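Local structure of TIGR00266 family protein (1YOX) at residues E23-P26 against G27-V30. The protein is of unknown function but belongs to the AIM24 family, named for mitochondrial biogenesis, within the cupin clan. Sequence-based numbering, arbitrary orientation.
Sequences ELDP and GETV
Glu28 reaches back across the turn and grips the backbone of Asp25 at two points. Glu28 N donates a hydrogen bond to Asp25 O (2.9 Å), and Glu28 OE1 accepts one from Asp25 N (2.9 Å), with the N-H coming from above the carboxylate plane rather than within it. CG sits beside the backbone N (chi1 -67°) and the chain runs extended from there, which lays the side chain along Asp25. The two acid side chains therefore run alongside each other in the same direction, their carboxylate planes 38° apart, with Asp25 OD2 3.6 Å from Glu28 OE2; such closeness would probably raise the proton affinity of one of them. A water sits between Glu23 O and Glu28 OE1, though its contact with Glu28 OE1 is doubtfully short. Leu24 CG packs against Glu28 O at 3.7 Å, and Leu24 CD1 meets Val30 CG1 at 4.2 Å, the side chains crossing nearly at right angles. Backbone hydrogen bonds tie Gly27 and Glu28 to Asn82 of strand 78-82, and Leu24 to Gln88 of strand 88-92. Pro26 and Gly27, the latter with positive phi (83°), occupy the corners of a type II beta turn, which links strand 19-24 of one antiparallel sheet to strand 29-32 of another.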
ATOM      1  N   GLU C  23      15.690 -18.817   3.344  1.00 35.69           N
ATOM      2  CA  GLU C  23      16.894 -19.341   3.977  1.00 36.25           C
ATOM      3  C   GLU C  23      17.528 -20.385   3.055  1.00 35.68           C
ATOM      4  O   GLU C  23      16.915 -21.409   2.762  1.00 34.79           O
ATOM      5  CB  GLU C  23      16.535 -19.953   5.331  1.00 36.29           C
ATOM      6  CG  GLU C  23      17.734 -20.504   6.089  1.00 38.15           C
ATOM      7  CD  GLU C  23      17.381 -20.851   7.508  1.00 42.13           C
ATOM      8  OE1 GLU C  23      17.266 -19.908   8.329  1.00 46.13           O
ATOM      9  OE2 GLU C  23      17.193 -22.061   7.794  1.00 43.49           O
ATOM     10  N   LEU C  24      18.738 -20.096   2.595  1.00 36.06           N
ATOM     11  CA  LEU C  24      19.476 -20.965   1.676  1.00 36.79           C
ATOM     12  C   LEU C  24      20.569 -21.757   2.411  1.00 37.63           C
ATOM     13  O   LEU C  24      21.454 -21.151   3.006  1.00 36.77           O
ATOM     14  CB  LEU C  24      20.134 -20.100   0.583  1.00 37.64           C
ATOM     15  CG  LEU C  24      19.509 -19.834  -0.807  1.00 37.57           C
ATOM     16  CD1 LEU C  24      18.012 -20.038  -0.869  1.00 38.67           C
ATOM     17  CD2 LEU C  24      19.905 -18.509  -1.395  1.00 36.17           C
ATOM     18  N   ASP C  25      20.505 -23.100   2.377  1.00 38.22           N
ATOM     19  CA  ASP C  25      21.662 -23.936   2.775  1.00 38.60           C
ATOM     20  C   ASP C  25      22.771 -23.900   1.715  1.00 39.59           C
ATOM     21  O   ASP C  25      22.519 -23.482   0.566  1.00 40.27           O
ATOM     22  CB  ASP C  25      21.227 -25.355   3.115  1.00 38.41           C
ATOM     23  CG  ASP C  25      20.189 -25.383   4.235  1.00 40.10           C
ATOM     24  OD1 ASP C  25      20.333 -24.602   5.208  1.00 40.80           O
ATOM     25  OD2 ASP C  25      19.210 -26.158   4.128  1.00 42.54           O
ATOM     26  N   PRO C  26      24.027 -24.257   2.093  1.00 40.09           N
ATOM     27  CA  PRO C  26      25.098 -24.202   1.102  1.00 40.14           C
ATOM     28  C   PRO C  26      24.742 -24.981  -0.160  1.00 40.48           C
ATOM     29  O   PRO C  26      24.191 -26.074  -0.070  1.00 40.95           O
ATOM     30  CB  PRO C  26      26.266 -24.861   1.828  1.00 40.72           C
ATOM     31  CG  PRO C  26      26.028 -24.526   3.246  1.00 39.99           C
ATOM     32  CD  PRO C  26      24.545 -24.654   3.420  1.00 40.10           C
ATOM     33  N   GLY C  27      25.011 -24.391  -1.320  1.00 40.78           N
ATOM     34  CA  GLY C  27      24.670 -25.007  -2.602  1.00 41.14           C
ATOM     35  C   GLY C  27      23.234 -24.807  -3.073  1.00 41.78           C
ATOM     36  O   GLY C  27      22.951 -25.120  -4.220  1.00 42.04           O
ATOM     37  N   GLU C  28      22.339 -24.280  -2.216  1.00 41.76           N
ATOM     38  CA  GLU C  28      20.893 -24.146  -2.547  1.00 42.70           C
ATOM     39  C   GLU C  28      20.549 -22.891  -3.367  1.00 41.67           C
ATOM     40  O   GLU C  28      21.281 -21.905  -3.353  1.00 42.81           O
ATOM     41  CB  GLU C  28      20.017 -24.189  -1.284  1.00 42.55           C
ATOM     42  CG  GLU C  28      19.981 -25.531  -0.551  1.00 44.41           C
ATOM     43  CD  GLU C  28      18.829 -25.611   0.454  1.00 45.02           C
ATOM     44  OE1 GLU C  28      18.414 -24.556   0.993  1.00 45.83           O
ATOM     45  OE2 GLU C  28      18.321 -26.732   0.700  1.00 49.28           O
ATOM     46  N   THR C  29      19.430 -22.916  -4.076  1.00 40.53           N
ATOM     47  CA  THR C  29      19.116 -21.810  -4.996  1.00 39.58           C
ATOM     48  C   THR C  29      17.647 -21.425  -5.006  1.00 38.07           C
ATOM     49  O   THR C  29      16.779 -22.272  -4.894  1.00 37.15           O
ATOM     50  CB  THR C  29      19.613 -22.097  -6.425  1.00 39.76           C
ATOM     51  OG1 THR C  29      21.022 -22.296  -6.371  1.00 43.25           O
ATOM     52  CG2 THR C  29      19.320 -20.918  -7.398  1.00 40.08           C
ATOM     53  N   VAL C  30      17.399 -20.124  -5.111  1.00 37.15           N
ATOM     54  CA  VAL C  30      16.060 -19.588  -5.321  1.00 36.27           C
ATOM     55  C   VAL C  30      16.048 -18.711  -6.592  1.00 36.31           C
ATOM     56  O   VAL C  30      17.043 -18.029  -6.919  1.00 34.86           O
ATOM     57  CB  VAL C  30      15.544 -18.849  -4.066  1.00 36.14           C
ATOM     58  CG1 VAL C  30      16.360 -17.560  -3.775  1.00 34.89           C
ATOM     59  CG2 VAL C  30      14.061 -18.568  -4.162  1.00 35.34           C
TER
HETATM   60  O   HOH W   1      16.944 -24.060   2.916  1.00 38.06           O